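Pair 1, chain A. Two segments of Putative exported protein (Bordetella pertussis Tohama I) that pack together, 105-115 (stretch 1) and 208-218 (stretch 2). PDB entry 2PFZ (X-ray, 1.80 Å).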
# COMPACT_ATOMS: atom_id res chain seq x y z
N LYS A 105 -14.90 -9.72 -4.41
CA LYS A 105 -13.86 -10.74 -4.28
C LYS A 105 -13.65 -11.15 -2.83
O LYS A 105 -13.58 -12.33 -2.52
CB LYS A 105 -12.54 -10.27 -4.91
CG LYS A 105 -11.36 -11.24 -4.72
CD LYS A 105 -11.50 -12.45 -5.65
CE LYS A 105 -10.47 -13.52 -5.31
NZ LYS A 105 -10.78 -14.70 -6.15
N LEU A 106 -13.58 -10.16 -1.93
CA LEU A 106 -13.40 -10.47 -0.52
C LEU A 106 -14.59 -11.26 0.03
O LEU A 106 -14.40 -12.20 0.82
CB LEU A 106 -13.19 -9.19 0.29
CG LEU A 106 -11.80 -8.53 0.22
CD1 LEU A 106 -11.89 -7.12 0.79
CD2 LEU A 106 -10.73 -9.35 0.95
N ALA A 107 -15.79 -10.88 -0.39
CA ALA A 107 -17.00 -11.61 0.03
C ALA A 107 -17.01 -13.09 -0.34
O ALA A 107 -17.47 -13.92 0.47
CB ALA A 107 -18.26 -10.93 -0.45
N SER A 108 -16.48 -13.42 -1.53
CA SER A 108 -16.35 -14.81 -2.01
C SER A 108 -15.45 -15.68 -1.12
O SER A 108 -15.47 -16.92 -1.24
CB SER A 108 -15.82 -14.85 -3.45
OG SER A 108 -14.42 -14.59 -3.48
N GLN A 109 -14.67 -15.04 -0.26
CA GLN A 109 -13.79 -15.73 0.68
C GLN A 109 -14.13 -15.36 2.14
O GLN A 109 -13.28 -15.43 3.02
CB GLN A 109 -12.31 -15.40 0.39
CG GLN A 109 -11.81 -15.86 -0.97
CD GLN A 109 -10.38 -15.38 -1.28
OE1 GLN A 109 -9.84 -14.47 -0.62
NE2 GLN A 109 -9.77 -15.99 -2.31
N GLY A 110 -15.37 -14.94 2.37
CA GLY A 110 -15.85 -14.67 3.73
C GLY A 110 -15.26 -13.48 4.46
O GLY A 110 -15.20 -13.48 5.70
N MET A 111 -14.82 -12.46 3.72
CA MET A 111 -14.27 -11.24 4.34
C MET A 111 -14.99 -9.97 3.92
O MET A 111 -15.62 -9.91 2.86
CB MET A 111 -12.76 -11.09 4.04
CG MET A 111 -11.95 -12.21 4.67
SD MET A 111 -10.22 -12.14 4.27
CE MET A 111 -10.21 -12.97 2.69
N MET A 112 -14.89 -8.95 4.77
CA MET A 112 -15.38 -7.61 4.48
C MET A 112 -14.26 -6.61 4.36
O MET A 112 -13.25 -6.71 5.06
CB MET A 112 -16.31 -7.14 5.59
CG MET A 112 -17.38 -8.10 5.89
SD MET A 112 -18.26 -7.67 7.39
CE MET A 112 -18.37 -5.89 7.20
N LEU A 113 -14.45 -5.63 3.49
CA LEU A 113 -13.55 -4.47 3.42
C LEU A 113 -14.03 -3.40 4.38
O LEU A 113 -15.10 -2.81 4.20
CB LEU A 113 -13.51 -3.90 2.00
CG LEU A 113 -12.68 -2.62 1.78
CD1 LEU A 113 -11.21 -2.82 2.16
CD2 LEU A 113 -12.82 -2.16 0.32
N LEU A 114 -13.23 -3.12 5.39
CA LEU A 114 -13.64 -2.11 6.37
C LEU A 114 -13.26 -0.71 5.90
O LEU A 114 -14.10 0.17 5.85
CB LEU A 114 -13.10 -2.42 7.78
CG LEU A 114 -13.64 -1.47 8.86
CD1 LEU A 114 -15.14 -1.69 9.08
CD2 LEU A 114 -12.91 -1.65 10.15
N TYR A 115 -12.00 -0.51 5.57
CA TYR A 115 -11.57 0.74 4.96
C TYR A 115 -10.25 0.55 4.25
O TYR A 115 -9.58 -0.45 4.47
CB TYR A 115 -11.50 1.84 5.99
CG TYR A 115 -10.36 1.76 6.98
CD1 TYR A 115 -10.52 1.13 8.22
CD2 TYR A 115 -9.12 2.39 6.71
CE1 TYR A 115 -9.50 1.11 9.15
CE2 TYR A 115 -8.09 2.38 7.66
CZ TYR A 115 -8.29 1.72 8.87
OH TYR A 115 -7.28 1.69 9.81
N ASN A 208 -3.25 0.24 1.45
CA ASN A 208 -3.55 -0.81 2.44
C ASN A 208 -5.05 -0.95 2.59
O ASN A 208 -5.80 -0.03 2.22
CB ASN A 208 -2.89 -0.48 3.78
CG ASN A 208 -1.39 -0.65 3.74
OD1 ASN A 208 -0.84 -1.11 2.73
ND2 ASN A 208 -0.71 -0.28 4.81
N ALA A 209 -5.50 -2.08 3.12
CA ALA A 209 -6.91 -2.30 3.37
C ALA A 209 -7.02 -3.01 4.70
O ALA A 209 -6.24 -3.93 5.00
CB ALA A 209 -7.54 -3.17 2.28
N VAL A 210 -8.00 -2.60 5.48
CA VAL A 210 -8.30 -3.31 6.71
C VAL A 210 -9.49 -4.23 6.41
O VAL A 210 -10.56 -3.76 6.01
CB VAL A 210 -8.60 -2.34 7.85
CG1 VAL A 210 -9.12 -3.10 9.09
CG2 VAL A 210 -7.33 -1.55 8.19
N LEU A 211 -9.25 -5.53 6.56
CA LEU A 211 -10.21 -6.58 6.25
C LEU A 211 -10.75 -7.13 7.54
O LEU A 211 -10.05 -7.14 8.55
CB LEU A 211 -9.54 -7.72 5.50
CG LEU A 211 -8.61 -7.41 4.33
CD1 LEU A 211 -8.18 -8.75 3.68
CD2 LEU A 211 -9.28 -6.50 3.31
N VAL A 212 -11.99 -7.59 7.49
CA VAL A 212 -12.69 -8.14 8.65
C VAL A 212 -13.25 -9.50 8.25
O VAL A 212 -13.83 -9.67 7.16
CB VAL A 212 -13.84 -7.19 9.12
CG1 VAL A 212 -14.67 -7.85 10.23
CG2 VAL A 212 -13.30 -5.88 9.63
N ASN A 213 -13.08 -10.49 9.13
CA ASN A 213 -13.74 -11.78 8.95
C ASN A 213 -15.27 -11.68 9.16
O ASN A 213 -15.73 -11.23 10.22
CB ASN A 213 -13.13 -12.83 9.89
CG ASN A 213 -13.76 -14.20 9.70
OD1 ASN A 213 -14.80 -14.51 10.31
ND2 ASN A 213 -13.13 -15.03 8.88
N LYS A 214 -16.05 -12.09 8.15
CA LYS A 214 -17.53 -11.94 8.21
C LYS A 214 -18.13 -12.67 9.42
O LYS A 214 -19.01 -12.13 10.11
CB LYS A 214 -18.20 -12.52 6.94
CG LYS A 214 -17.79 -11.90 5.64
CD LYS A 214 -18.75 -10.79 5.19
CE LYS A 214 -18.70 -10.51 3.69
NZ LYS A 214 -19.88 -9.58 3.34
N LYS A 215 -17.67 -13.90 9.66
CA LYS A 215 -18.17 -14.67 10.82
C LYS A 215 -17.90 -13.95 12.14
O LYS A 215 -18.77 -13.90 13.02
CB LYS A 215 -17.55 -16.08 10.84
CG LYS A 215 -18.17 -17.03 9.85
CD LYS A 215 -17.70 -18.45 10.16
CE LYS A 215 -17.93 -19.37 8.97
NZ LYS A 215 -17.31 -20.71 9.23
N ALA A 216 -16.72 -13.36 12.27
CA ALA A 216 -16.36 -12.61 13.48
C ALA A 216 -17.24 -11.36 13.62
O ALA A 216 -17.66 -11.00 14.73
CB ALA A 216 -14.89 -12.22 13.45
N PHE A 217 -17.50 -10.69 12.50
CA PHE A 217 -18.34 -9.50 12.47
C PHE A 217 -19.77 -9.84 12.93
O PHE A 217 -20.37 -9.12 13.77
CB PHE A 217 -18.33 -8.94 11.05
CG PHE A 217 -19.18 -7.71 10.87
CD1 PHE A 217 -18.71 -6.47 11.28
CD2 PHE A 217 -20.44 -7.81 10.29
CE1 PHE A 217 -19.51 -5.31 11.14
CE2 PHE A 217 -21.24 -6.68 10.12
CZ PHE A 217 -20.77 -5.41 10.54
N ASP A 218 -20.29 -10.93 12.36
CA ASP A 218 -21.65 -11.42 12.56
C ASP A 218 -21.97 -11.79 14.01
O ASP A 218 -23.14 -11.75 14.44
CB ASP A 218 -21.89 -12.63 11.66
CG ASP A 218 -22.20 -12.23 10.22
OD1 ASP A 218 -22.29 -11.02 9.93
OD2 ASP A 218 -22.34 -13.14 9.38
O HOH W 1 -16.24 -15.37 7.28
O HOH W 2 -6.44 0.63 5.08

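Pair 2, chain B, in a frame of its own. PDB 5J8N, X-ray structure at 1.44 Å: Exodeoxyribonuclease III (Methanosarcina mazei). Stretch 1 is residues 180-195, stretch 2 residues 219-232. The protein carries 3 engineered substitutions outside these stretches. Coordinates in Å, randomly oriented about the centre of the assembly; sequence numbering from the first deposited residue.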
# COMPACT_ATOMS: atom_id res chain seq x y z
N TRP B 180 11.66 -1.23 -12.81
CA TRP B 180 11.42 -2.30 -11.83
C TRP B 180 9.94 -2.64 -11.81
O TRP B 180 9.58 -3.82 -11.73
CB TRP B 180 11.92 -1.93 -10.42
CG TRP B 180 11.53 -3.04 -9.48
CD1 TRP B 180 12.20 -4.21 -9.28
CD2 TRP B 180 10.30 -3.15 -8.74
NE1 TRP B 180 11.47 -5.02 -8.43
CE2 TRP B 180 10.32 -4.39 -8.08
CE3 TRP B 180 9.23 -2.29 -8.52
CZ2 TRP B 180 9.28 -4.80 -7.22
CZ3 TRP B 180 8.19 -2.69 -7.68
CH2 TRP B 180 8.22 -3.97 -7.04
N MET B 181 9.04 -1.65 -11.86
CA MET B 181 7.61 -1.95 -11.90
C MET B 181 7.26 -2.77 -13.15
O MET B 181 6.46 -3.72 -13.06
CB MET B 181 6.83 -0.67 -11.85
CG MET B 181 6.94 0.05 -10.47
SD MET B 181 5.70 1.32 -10.22
CE MET B 181 4.25 0.32 -10.04
N ASP B 182 7.87 -2.48 -14.29
CA ASP B 182 7.66 -3.28 -15.49
C ASP B 182 8.03 -4.74 -15.19
O ASP B 182 7.29 -5.68 -15.56
CB ASP B 182 8.51 -2.79 -16.66
CG ASP B 182 8.08 -1.44 -17.22
OD1 ASP B 182 6.87 -1.05 -17.11
OD2 ASP B 182 8.97 -0.77 -17.82
N LYS B 183 9.20 -4.94 -14.57
CA LYS B 183 9.74 -6.28 -14.30
C LYS B 183 8.79 -7.02 -13.33
O LYS B 183 8.49 -8.20 -13.54
CB LYS B 183 11.13 -6.17 -13.72
CG LYS B 183 11.76 -7.50 -13.32
CD LYS B 183 13.05 -7.16 -12.55
CE LYS B 183 13.73 -8.43 -12.04
NZ LYS B 183 15.01 -8.09 -11.33
N PHE B 184 8.32 -6.32 -12.30
CA PHE B 184 7.37 -6.89 -11.34
C PHE B 184 6.10 -7.38 -12.08
O PHE B 184 5.71 -8.53 -11.97
CB PHE B 184 7.08 -5.80 -10.31
CG PHE B 184 5.92 -6.06 -9.36
CD1 PHE B 184 5.60 -7.34 -8.90
CD2 PHE B 184 5.20 -4.97 -8.88
CE1 PHE B 184 4.53 -7.51 -7.99
CE2 PHE B 184 4.15 -5.16 -7.98
CZ PHE B 184 3.83 -6.42 -7.55
N LEU B 185 5.46 -6.49 -12.84
CA LEU B 185 4.21 -6.92 -13.48
C LEU B 185 4.44 -8.05 -14.46
O LEU B 185 3.64 -8.97 -14.54
CB LEU B 185 3.52 -5.74 -14.17
CG LEU B 185 3.12 -4.58 -13.24
CD1 LEU B 185 2.31 -3.55 -14.00
CD2 LEU B 185 2.33 -5.06 -12.03
N ALA B 186 5.55 -8.01 -15.20
CA ALA B 186 5.88 -9.07 -16.14
C ALA B 186 6.10 -10.44 -15.48
O ALA B 186 5.94 -11.48 -16.15
CB ALA B 186 7.10 -8.68 -16.96
N ALA B 187 6.37 -10.46 -14.17
CA ALA B 187 6.47 -11.72 -13.44
C ALA B 187 5.12 -12.37 -13.19
O ALA B 187 5.06 -13.47 -12.69
CB ALA B 187 7.18 -11.50 -12.11
N GLY B 188 4.05 -11.68 -13.57
CA GLY B 188 2.71 -12.26 -13.54
C GLY B 188 1.81 -11.61 -12.50
O GLY B 188 1.07 -12.31 -11.81
N TYR B 189 1.83 -10.28 -12.42
CA TYR B 189 1.00 -9.56 -11.50
C TYR B 189 0.26 -8.48 -12.29
O TYR B 189 0.78 -7.98 -13.30
CB TYR B 189 1.81 -8.92 -10.35
CG TYR B 189 2.62 -9.94 -9.55
CD1 TYR B 189 3.90 -10.30 -9.95
CD2 TYR B 189 2.10 -10.49 -8.36
CE1 TYR B 189 4.62 -11.22 -9.25
CE2 TYR B 189 2.83 -11.43 -7.65
CZ TYR B 189 4.09 -11.75 -8.09
OH TYR B 189 4.85 -12.67 -7.37
N LEU B 190 -0.88 -8.06 -11.74
CA LEU B 190 -1.75 -7.05 -12.36
C LEU B 190 -1.89 -5.85 -11.51
O LEU B 190 -2.09 -5.97 -10.28
CB LEU B 190 -3.15 -7.64 -12.62
CG LEU B 190 -3.15 -8.91 -13.42
CD1 LEU B 190 -4.59 -9.45 -13.52
CD2 LEU B 190 -2.56 -8.65 -14.81
N ASP B 191 -1.79 -4.66 -12.11
CA ASP B 191 -2.11 -3.38 -11.45
C ASP B 191 -3.65 -3.27 -11.46
O ASP B 191 -4.28 -3.06 -12.51
CB ASP B 191 -1.41 -2.25 -12.23
CG ASP B 191 -1.69 -0.89 -11.71
OD1 ASP B 191 -2.61 -0.67 -10.92
OD2 ASP B 191 -0.96 0.03 -12.12
N SER B 192 -4.28 -3.49 -10.32
CA SER B 192 -5.74 -3.69 -10.33
C SER B 192 -6.50 -2.47 -10.89
O SER B 192 -7.47 -2.65 -11.63
CB SER B 192 -6.26 -4.09 -8.94
OG SER B 192 -6.05 -3.07 -8.00
N PHE B 193 -6.09 -1.24 -10.51
CA PHE B 193 -6.79 -0.09 -11.05
C PHE B 193 -6.85 -0.10 -12.56
O PHE B 193 -7.88 0.19 -13.16
CB PHE B 193 -6.14 1.19 -10.55
CG PHE B 193 -6.92 2.42 -10.91
CD1 PHE B 193 -8.11 2.72 -10.26
CD2 PHE B 193 -6.45 3.24 -11.93
CE1 PHE B 193 -8.85 3.84 -10.63
CE2 PHE B 193 -7.17 4.38 -12.32
CZ PHE B 193 -8.39 4.68 -11.67
N ARG B 194 -5.74 -0.49 -13.19
CA ARG B 194 -5.63 -0.54 -14.64
C ARG B 194 -6.32 -1.74 -15.29
O ARG B 194 -6.47 -1.78 -16.50
CB ARG B 194 -4.14 -0.49 -15.05
CG ARG B 194 -3.46 0.83 -14.70
CD ARG B 194 -4.19 2.06 -15.26
NE ARG B 194 -3.45 3.29 -14.92
CZ ARG B 194 -4.01 4.49 -15.04
NH1 ARG B 194 -5.28 4.63 -15.39
NH2 ARG B 194 -3.30 5.55 -14.73
N MET B 195 -6.81 -2.69 -14.49
CA MET B 195 -7.69 -3.72 -15.04
C MET B 195 -8.97 -3.12 -15.57
O MET B 195 -9.58 -3.69 -16.46
CB MET B 195 -8.03 -4.78 -14.00
CG MET B 195 -6.82 -5.63 -13.62
SD MET B 195 -7.18 -6.73 -12.26
CE MET B 195 -8.34 -7.83 -13.09
N TRP B 219 0.11 12.36 -8.15
CA TRP B 219 0.86 11.16 -8.58
C TRP B 219 0.08 9.97 -8.13
O TRP B 219 -0.45 10.00 -7.02
CB TRP B 219 2.25 11.11 -7.92
CG TRP B 219 3.20 12.22 -8.15
CD1 TRP B 219 2.99 13.57 -8.02
CD2 TRP B 219 4.60 12.06 -8.43
NE1 TRP B 219 4.17 14.26 -8.25
CE2 TRP B 219 5.17 13.35 -8.50
CE3 TRP B 219 5.41 10.93 -8.65
CZ2 TRP B 219 6.53 13.56 -8.75
CZ3 TRP B 219 6.80 11.14 -8.91
CH2 TRP B 219 7.32 12.44 -8.95
N ARG B 220 0.06 8.88 -8.90
CA ARG B 220 -0.49 7.61 -8.41
C ARG B 220 0.66 6.79 -7.85
O ARG B 220 1.46 6.20 -8.59
CB ARG B 220 -1.21 6.87 -9.53
CG ARG B 220 -2.10 5.76 -8.97
CD ARG B 220 -3.06 5.19 -10.05
NE ARG B 220 -2.31 4.55 -11.15
CZ ARG B 220 -2.15 3.23 -11.31
NH1 ARG B 220 -1.44 2.75 -12.35
NH2 ARG B 220 -2.73 2.34 -10.49
N LEU B 221 0.78 6.83 -6.52
CA LEU B 221 1.83 6.12 -5.78
C LEU B 221 1.33 4.88 -5.08
O LEU B 221 2.14 4.08 -4.61
CB LEU B 221 2.44 7.04 -4.70
CG LEU B 221 2.99 8.37 -5.26
CD1 LEU B 221 3.60 9.17 -4.13
CD2 LEU B 221 4.08 8.09 -6.33
N ASP B 222 -0.01 4.77 -4.96
CA ASP B 222 -0.62 3.71 -4.15
C ASP B 222 -1.35 2.78 -5.07
O ASP B 222 -2.09 3.22 -5.97
CB ASP B 222 -1.57 4.33 -3.12
CG ASP B 222 -0.84 5.29 -2.24
OD1 ASP B 222 -0.18 4.83 -1.27
OD2 ASP B 222 -0.84 6.50 -2.56
N TYR B 223 -1.21 1.47 -4.83
CA TYR B 223 -1.68 0.44 -5.75
C TYR B 223 -2.22 -0.76 -4.99
O TYR B 223 -1.85 -0.97 -3.82
CB TYR B 223 -0.52 -0.06 -6.62
CG TYR B 223 0.22 0.95 -7.46
CD1 TYR B 223 1.14 1.83 -6.88
CD2 TYR B 223 0.08 0.96 -8.85
CE1 TYR B 223 1.86 2.74 -7.65
CE2 TYR B 223 0.79 1.88 -9.65
CZ TYR B 223 1.71 2.73 -9.02
OH TYR B 223 2.44 3.58 -9.82
N VAL B 224 -3.04 -1.53 -5.67
CA VAL B 224 -3.25 -2.91 -5.20
C VAL B 224 -2.93 -3.79 -6.38
O VAL B 224 -3.53 -3.69 -7.46
CB VAL B 224 -4.67 -3.20 -4.65
CG1 VAL B 224 -4.70 -4.59 -4.04
CG2 VAL B 224 -5.10 -2.14 -3.61
N PHE B 225 -1.97 -4.68 -6.21
CA PHE B 225 -1.59 -5.67 -7.22
C PHE B 225 -2.16 -7.01 -6.87
O PHE B 225 -2.34 -7.33 -5.68
CB PHE B 225 -0.07 -5.80 -7.31
CG PHE B 225 0.64 -4.49 -7.51
CD1 PHE B 225 0.70 -3.90 -8.78
CD2 PHE B 225 1.20 -3.86 -6.44
CE1 PHE B 225 1.38 -2.67 -8.95
CE2 PHE B 225 1.89 -2.63 -6.60
CZ PHE B 225 1.94 -2.04 -7.87
N VAL B 226 -2.47 -7.78 -7.89
CA VAL B 226 -2.86 -9.20 -7.65
C VAL B 226 -2.05 -10.09 -8.55
O VAL B 226 -1.70 -9.73 -9.68
CB VAL B 226 -4.37 -9.45 -7.86
CG1 VAL B 226 -5.20 -8.60 -6.85
CG2 VAL B 226 -4.82 -9.20 -9.32
N SER B 227 -1.73 -11.28 -8.06
CA SER B 227 -1.19 -12.30 -8.95
C SER B 227 -2.24 -12.65 -10.01
O SER B 227 -3.45 -12.54 -9.78
CB SER B 227 -0.78 -13.53 -8.16
OG SER B 227 -1.83 -13.92 -7.27
N GLU B 228 -1.76 -13.06 -11.17
CA GLU B 228 -2.64 -13.34 -12.30
C GLU B 228 -3.73 -14.34 -11.98
O GLU B 228 -4.82 -14.26 -12.55
CB GLU B 228 -1.77 -13.87 -13.48
CG GLU B 228 -2.53 -14.52 -14.63
CD GLU B 228 -3.35 -13.53 -15.40
OE1 GLU B 228 -4.40 -13.94 -15.97
OE2 GLU B 228 -2.93 -12.35 -15.44
N ASN B 229 -3.42 -15.30 -11.09
CA ASN B 229 -4.44 -16.29 -10.75
C ASN B 229 -5.67 -15.68 -10.03
O ASN B 229 -6.70 -16.35 -9.96
CB ASN B 229 -3.87 -17.44 -9.90
CG ASN B 229 -3.24 -16.97 -8.61
OD1 ASN B 229 -3.35 -15.82 -8.20
ND2 ASN B 229 -2.55 -17.90 -7.92
N LEU B 230 -5.61 -14.40 -9.63
CA LEU B 230 -6.78 -13.71 -9.06
C LEU B 230 -7.56 -12.84 -10.07
O LEU B 230 -8.56 -12.21 -9.69
CB LEU B 230 -6.32 -12.84 -7.90
CG LEU B 230 -6.04 -13.59 -6.60
CD1 LEU B 230 -5.42 -12.66 -5.59
CD2 LEU B 230 -7.36 -14.12 -6.01
N ARG B 231 -7.19 -12.88 -11.34
CA ARG B 231 -7.82 -11.98 -12.34
C ARG B 231 -9.34 -12.05 -12.31
O ARG B 231 -9.97 -10.98 -12.23
CB ARG B 231 -7.33 -12.31 -13.75
CG ARG B 231 -7.99 -11.47 -14.85
CD ARG B 231 -7.58 -11.98 -16.24
NE ARG B 231 -6.15 -11.80 -16.53
CZ ARG B 231 -5.64 -10.65 -16.93
NH1 ARG B 231 -6.44 -9.60 -17.06
NH2 ARG B 231 -4.34 -10.54 -17.19
N GLU B 232 -9.92 -13.25 -12.27
CA GLU B 232 -11.37 -13.35 -12.41
C GLU B 232 -12.07 -13.04 -11.08
O GLU B 232 -13.30 -12.88 -11.04
CB GLU B 232 -11.76 -14.73 -12.88
CG GLU B 232 -11.04 -15.16 -14.14
CD GLU B 232 -11.11 -14.15 -15.26
OE1 GLU B 232 -12.17 -13.49 -15.41
OE2 GLU B 232 -10.11 -14.02 -16.00
O HOH W 3 -3.79 -0.52 -8.46

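In both pairs a helix ends, the chain turns through a glycine and runs out as a strand antiparallel to a second strand, which then passes into a helical segment. The N, CA and C atoms of 14 central residues superpose to 0.7 Å.

The hydrogen-bond ladder is common to both. Gly A110 O accepts from Lys A214 N (2.9 Å), as Gly B188 O does from Glu B228 N (3.0 Å). Met A112 and Val A212 pair through N to O (2.7 Å) and O to N (2.9 Å), and so do Leu B190 and Val B226, through N to O (2.8 Å) and O to N (3.0 Å). Next, Leu A114 N and Ser B192 N donate to Val A210 O (2.8 Å) and Val B224 O (3.0 Å). Gly A110 and Gly B188 both have positive phi, which glycine adopts readily.

On the sheet face carrying Leu A211 and Phe B225, these two matched residues meet the preceding helix. Leu A106 CD1 lies 3.7 Å from Leu A211 CD2; its match Leu B185 places CD2 3.8 Å from Phe B225 CD1. The broader aromatic ring also receives the edge of Phe B184 on its face, with centroids 4.7 Å apart. In pair 1, Met A111 SD reaches Leu A211 CD1 at 4.0 Å, a flexible chain following a branched one.

The sharpest contrast is at Leu A113 and Asp B191, whose side-chain centres nearly coincide. Leu A113 CD1 packs on Ala A209 CB at 3.7 Å, an apolar contact with a small partner. Asp B191 instead forms a salt bridge with Arg B220, OD2 to NH1 at 2.8 Å, so its buried charge is compensated. Tyr B223, matching Ala A209, brings CE2 to 3.5 Å from Asp B191 OD2 and offers a ring face to Met B181 CE.

On the other face, Met A112 and Leu B190 lie beside matched valines, compact residues suited to strands: Met A112 CB is 4.3 Å from Val A212 CB, and Leu B190 CB 4.0 Å from Val B226 CG2. The long, unbranched methionine extends to Phe A217, setting CE 3.9 Å from the ring centroid, over the face. Leu B190 CD1 lies over the guanidinium of Arg B231, which is held by a salt bridge to Glu B228.

Leu A114 CB packs against Val A212 CG2 at 3.9 Å, whereas the smaller Ser B192 uses OG to donate a second hydrogen bond to Val B224 O, at 2.7 Å.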